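Local coordinates for polysaccharide deacetylase (Streptococcus pyogenes, PDB 6DQ3), which removes N-acetyl groups from the cell wall linkage unit of streptococcal rhamnopolysaccharides, as a zinc-containing deacetylase of carbohydrate esterase family 4, at residues 4-9 against 60-66. Sequence-based numbering, arbitrary orientation.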
# COMPACT_ATOMS: atom_id res chain seq x y z
N GLU A 4 -2.01 27.86 -7.90
CA GLU A 4 -1.53 27.09 -6.75
C GLU A 4 -0.93 25.76 -7.21
O GLU A 4 -1.61 24.93 -7.81
CB GLU A 4 -2.67 26.85 -5.75
CG GLU A 4 -2.23 26.23 -4.44
CD GLU A 4 -3.38 26.05 -3.46
OE1 GLU A 4 -3.59 26.93 -2.60
OE2 GLU A 4 -4.08 25.02 -3.56
N THR A 5 0.35 25.56 -6.90
CA THR A 5 1.07 24.38 -7.38
C THR A 5 0.35 23.10 -6.96
O THR A 5 -0.04 22.97 -5.79
CB THR A 5 2.49 24.38 -6.84
OG1 THR A 5 3.15 25.61 -7.20
CG2 THR A 5 3.28 23.20 -7.38
N PRO A 6 0.16 22.14 -7.87
CA PRO A 6 -0.41 20.85 -7.46
C PRO A 6 0.47 20.15 -6.43
O PRO A 6 1.70 20.11 -6.56
CB PRO A 6 -0.47 20.05 -8.77
CG PRO A 6 -0.48 21.08 -9.85
CD PRO A 6 0.38 22.21 -9.33
N VAL A 7 -0.16 19.60 -5.40
CA VAL A 7 0.60 18.94 -4.35
C VAL A 7 1.13 17.61 -4.86
O VAL A 7 0.55 16.98 -5.76
CB VAL A 7 -0.23 18.74 -3.07
CG1 VAL A 7 -0.64 20.07 -2.47
CG2 VAL A 7 -1.44 17.86 -3.36
N LYS A 8 2.24 17.16 -4.27
CA LYS A 8 2.84 15.87 -4.57
C LYS A 8 2.98 15.08 -3.28
O LYS A 8 3.17 15.64 -2.20
CB LYS A 8 4.19 16.04 -5.26
CG LYS A 8 4.09 16.55 -6.70
CD LYS A 8 5.45 16.96 -7.24
CE LYS A 8 5.35 17.42 -8.69
NZ LYS A 8 6.66 17.93 -9.18
N ILE A 9 2.85 13.76 -3.40
CA ILE A 9 2.88 12.86 -2.25
C ILE A 9 3.71 11.64 -2.61
O ILE A 9 3.36 10.91 -3.55
CB ILE A 9 1.47 12.45 -1.82
CG1 ILE A 9 0.66 13.66 -1.35
CG2 ILE A 9 1.52 11.39 -0.73
CD1 ILE A 9 -0.79 13.33 -1.01
N ALA A 60 -6.07 15.22 0.58
CA ALA A 60 -4.98 16.09 0.18
C ALA A 60 -4.98 16.31 -1.33
O ALA A 60 -4.84 17.44 -1.81
CB ALA A 60 -3.64 15.51 0.63
N LEU A 61 -5.11 15.23 -2.10
CA LEU A 61 -5.08 15.35 -3.55
C LEU A 61 -6.34 16.02 -4.09
O LEU A 61 -6.27 16.75 -5.08
CB LEU A 61 -4.90 13.97 -4.18
CG LEU A 61 -3.53 13.33 -3.93
CD1 LEU A 61 -3.49 11.88 -4.39
CD2 LEU A 61 -2.42 14.13 -4.61
N SER A 62 -7.48 15.80 -3.43
CA SER A 62 -8.74 16.37 -3.90
C SER A 62 -8.84 17.86 -3.60
O SER A 62 -9.42 18.62 -4.39
CB SER A 62 -9.92 15.65 -3.26
OG SER A 62 -10.03 14.31 -3.70
N ASN A 63 -8.33 18.30 -2.45
CA ASN A 63 -8.39 19.70 -2.06
C ASN A 63 -7.08 20.43 -2.34
O ASN A 63 -7.03 21.66 -2.18
CB ASN A 63 -8.73 19.82 -0.56
CG ASN A 63 -10.04 19.15 -0.21
OD1 ASN A 63 -11.01 19.20 -0.97
ND2 ASN A 63 -10.09 18.52 0.96
N ASN A 64 -6.04 19.70 -2.75
CA ASN A 64 -4.73 20.27 -3.07
C ASN A 64 -4.12 20.99 -1.88
O ASN A 64 -3.71 22.16 -1.96
CB ASN A 64 -4.82 21.20 -4.28
CG ASN A 64 -3.48 21.37 -4.97
OD1 ASN A 64 -2.84 20.39 -5.34
ND2 ASN A 64 -3.04 22.61 -5.12
N GLU A 65 -4.02 20.29 -0.75
CA GLU A 65 -3.39 20.83 0.44
C GLU A 65 -2.85 19.68 1.28
O GLU A 65 -3.50 18.65 1.42
CB GLU A 65 -4.37 21.68 1.25
CG GLU A 65 -5.69 21.01 1.61
CD GLU A 65 -6.72 21.98 2.15
OE1 GLU A 65 -6.44 23.20 2.20
OE2 GLU A 65 -7.82 21.53 2.53
N LEU A 66 -1.65 19.86 1.80
CA LEU A 66 -1.05 18.80 2.60
C LEU A 66 -1.21 19.10 4.09
O LEU A 66 -1.19 20.26 4.51
CB LEU A 66 0.44 18.64 2.28
CG LEU A 66 0.78 18.31 0.83
CD1 LEU A 66 2.30 18.20 0.64
CD2 LEU A 66 0.12 17.02 0.36
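Val7 and Asn64 bring the two backbones closest, their CA atoms 5.6 Å apart, where the extended chain leading into strand 8-14 passes the C-terminal end of helix 54-63. Asn64, the first residue to leave the helix, has positive phi (60°), and its amide illustrates how one side chain can read an extended backbone. With CG anti to the backbone N (chi1 -158°), the carboxamide reaches across to the other chain. Asn64 OD1 accepts a hydrogen bond from Val7 N at 2.8 Å, the donor lying somewhat out of the amide carbonyl plane. Asn64 ND2 gives one bond to Thr5 O and another to Glu4 OE2, both at 3.1 Å. Thr5 O is met from above its carbonyl plane, whereas Glu4, its chain extended beyond CG, offers the anti lone pair of OE2. Three bonds thus engage both ends of the amide and should restrict its rotation.

Beside this polar grip, the Val7 and Asn64 side chains run alongside each other in opposing directions, with Val7 CG2 3.5 Å from Asn64 OD1, and Val7 CB meets Leu66 CD2. Two residues on, where strand 8-14 begins, Ile9 is flanked by apolar groups: Ile9 CG1 lies 3.8 Å from Leu66 CD2, and Ile9 CD1 packs against Ala60 CB and Leu61 CG.

The contact fastens the N-terminal segment to the end of helix 54-63, about 19 Å from the centre of the chain (centre to centre). The side chains of Ile9 and Leu66 both touch Val71 of strand 71-77, the parallel neighbour of strand 8-14, Leu61 touches Leu207, and the backbone of Ile9 pairs with Ala201 of strand 201-202.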